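Local coordinates for protein fusolin (Unidentified entomopoxvirus, PDB 4OW5) that enhances the virulence of entomopoxviruses, crystallises in vivo into viral spindles and carries a chitin-binding domain of the lytic polysaccharide monooxygenase family, at the interface of chains A and B. Sequence-based numbering; all coordinates share one arbitrary frame. Chains: chain A/B, Fusolin.

The interface of chains A and B. Residues chain A 5-6, 137, 186-188; chain B 341, 344-345, 348, 352.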
# COMPACT_ATOMS: atom_id res chain seq x y z
N THR A 5 2.10 10.93 -21.33
CA THR A 5 1.20 9.84 -21.70
C THR A 5 1.63 8.57 -21.00
O THR A 5 0.78 7.72 -20.77
CB THR A 5 1.05 9.64 -23.17
OG1 THR A 5 2.34 9.64 -23.78
CG2 THR A 5 0.13 10.68 -23.78
N PHE A 6 2.89 8.43 -20.64
CA PHE A 6 3.30 7.25 -19.86
C PHE A 6 4.40 7.61 -18.89
O PHE A 6 5.47 7.96 -19.37
CB PHE A 6 3.75 6.06 -20.73
CG PHE A 6 3.91 4.84 -19.84
CD1 PHE A 6 2.81 4.25 -19.25
CD2 PHE A 6 5.18 4.39 -19.49
CE1 PHE A 6 2.96 3.27 -18.29
CE2 PHE A 6 5.32 3.32 -18.59
CZ PHE A 6 4.20 2.76 -18.01
N GLU A 137 7.04 8.43 -21.81
CA GLU A 137 6.53 8.93 -23.09
C GLU A 137 5.82 10.24 -22.81
O GLU A 137 4.90 10.30 -21.97
CB GLU A 137 5.60 7.91 -23.79
CG GLU A 137 5.29 8.33 -25.22
CD GLU A 137 4.22 7.53 -25.94
OE1 GLU A 137 3.09 7.46 -25.41
OE2 GLU A 137 4.48 7.04 -27.07
N ASP A 186 2.23 1.03 -30.68
CA ASP A 186 1.44 0.90 -29.44
C ASP A 186 1.39 2.21 -28.60
O ASP A 186 0.92 2.20 -27.46
CB ASP A 186 2.04 -0.22 -28.58
CG ASP A 186 3.39 0.09 -27.92
OD1 ASP A 186 4.07 1.05 -28.36
OD2 ASP A 186 3.78 -0.66 -27.02
N SER A 187 1.89 3.33 -29.14
CA SER A 187 1.91 4.57 -28.39
C SER A 187 0.58 4.98 -27.82
O SER A 187 -0.47 4.81 -28.44
CB SER A 187 2.42 5.71 -29.25
OG SER A 187 2.33 6.92 -28.51
N GLN A 188 0.66 5.62 -26.68
CA GLN A 188 -0.45 6.19 -25.94
C GLN A 188 -0.78 7.64 -26.42
O GLN A 188 -1.73 8.24 -25.93
CB GLN A 188 -0.08 6.19 -24.44
CG GLN A 188 -0.18 4.82 -23.76
CD GLN A 188 -1.61 4.32 -23.72
OE1 GLN A 188 -2.50 4.96 -23.16
NE2 GLN A 188 -1.88 3.16 -24.31
N TRP B 341 -9.61 1.10 -22.97
CA TRP B 341 -8.40 1.89 -22.84
C TRP B 341 -7.48 1.26 -21.79
O TRP B 341 -6.31 1.08 -22.05
CB TRP B 341 -8.74 3.34 -22.46
CG TRP B 341 -7.51 4.12 -22.14
CD1 TRP B 341 -6.58 4.59 -23.02
CD2 TRP B 341 -6.96 4.32 -20.83
NE1 TRP B 341 -5.49 5.08 -22.35
CE2 TRP B 341 -5.73 4.99 -21.00
CE3 TRP B 341 -7.37 3.97 -19.54
CZ2 TRP B 341 -4.91 5.32 -19.92
CZ3 TRP B 341 -6.60 4.37 -18.47
CH2 TRP B 341 -5.37 5.00 -18.67
N ASP B 344 -5.47 -1.76 -22.86
CA ASP B 344 -4.32 -1.37 -23.70
C ASP B 344 -3.24 -0.72 -22.84
O ASP B 344 -2.05 -0.93 -23.06
CB ASP B 344 -4.75 -0.40 -24.81
CG ASP B 344 -5.50 -1.04 -25.99
OD1 ASP B 344 -5.37 -2.28 -26.18
OD2 ASP B 344 -6.19 -0.30 -26.72
N TYR B 345 -3.66 0.08 -21.84
CA TYR B 345 -2.73 0.73 -20.89
C TYR B 345 -2.03 -0.33 -20.05
O TYR B 345 -0.84 -0.23 -19.86
CB TYR B 345 -3.45 1.72 -20.00
CG TYR B 345 -2.51 2.66 -19.30
CD1 TYR B 345 -1.79 3.62 -20.01
CD2 TYR B 345 -2.31 2.59 -17.92
CE1 TYR B 345 -0.89 4.46 -19.38
CE2 TYR B 345 -1.41 3.45 -17.27
CZ TYR B 345 -0.70 4.38 -18.01
OH TYR B 345 0.15 5.29 -17.40
N TYR B 348 0.75 -1.68 -22.15
CA TYR B 348 1.81 -0.67 -22.27
C TYR B 348 2.74 -0.73 -21.04
O TYR B 348 3.96 -0.73 -21.19
CB TYR B 348 1.24 0.76 -22.43
CG TYR B 348 2.23 1.71 -23.08
CD1 TYR B 348 3.20 2.37 -22.32
CD2 TYR B 348 2.28 1.85 -24.46
CE1 TYR B 348 4.15 3.18 -22.91
CE2 TYR B 348 3.26 2.63 -25.07
CZ TYR B 348 4.15 3.34 -24.29
OH TYR B 348 5.13 4.12 -24.87
N HIS B 352 6.71 -1.51 -21.40
CA HIS B 352 7.61 -0.35 -21.32
C HIS B 352 8.09 -0.03 -19.91
O HIS B 352 8.59 1.06 -19.66
CB HIS B 352 6.95 0.87 -21.99
CG HIS B 352 6.62 0.57 -23.41
ND1 HIS B 352 7.61 0.47 -24.37
CD2 HIS B 352 5.44 0.17 -23.95
CE1 HIS B 352 6.99 0.12 -25.49
NE2 HIS B 352 5.69 -0.09 -25.28
O HOH W 1 5.87 3.01 -27.25
O HOH W 2 -4.40 2.67 -23.86
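B:Tyr348 lies between A:Phe6, A:Asp186 and A:Gln188, on the side of helix 338-352 of chain B that packs against chain A. It buries 104 Å² here. The patch is part of a two-fold symmetric interface between two fusolin copies, and its twin has the chains exchanged. Such an exchange of C-terminal helices may help to build the spindle crystal.

With CG anti to the backbone N (chi1 -158°), the B:Tyr348 ring reaches across to chain A. One ring face is covered by the imidazole of B:His352 from its own helix. The opposite face takes the aliphatic CG of A:Gln188, off toward the rim. The CD1/CE1 edge of B:Tyr348 stands over a face of the A:Phe6 ring, the planes 58° apart. B:Tyr348 CE1 comes to 3.5 Å from A:Phe6 CG. The phenol OH of B:Tyr348 bonds to a water, which also bonds to A:Asp186 OD1.

A:Gln188 buries 84 Å². Its chain bends at chi2 (-65°), which turns the amide toward B:Trp341. The amide oxygen OE1 accepts a hydrogen bond from the indole NE1 of B:Trp341 at 3.1 Å, in the carbonyl plane but tilted from the indole plane. The amide NE2 bonds to a second water, which reaches the backbone O of B:Trp341. The amide carbon CD of A:Gln188 also sits at the ring edge of B:Tyr345. Behind it, A:Glu137 OE1 holds both the backbone N of A:Gln188 and the hydroxyl of A:Thr5. A:Glu137 OE2 accepts from A:Ser187 OG.

B:Tyr345 lies between A:Gln188 and A:Phe6. Its CE1 lies at the edge of the phenyl ring, 3.7 Å from A:Phe6 CD1.

A:Asp186 and B:His352 meet tip to tip. B:His352 NE2 donates a nearly straight hydrogen bond, 2.6 Å long, to the syn side of A:Asp186 OD2, which lies almost in the imidazole plane.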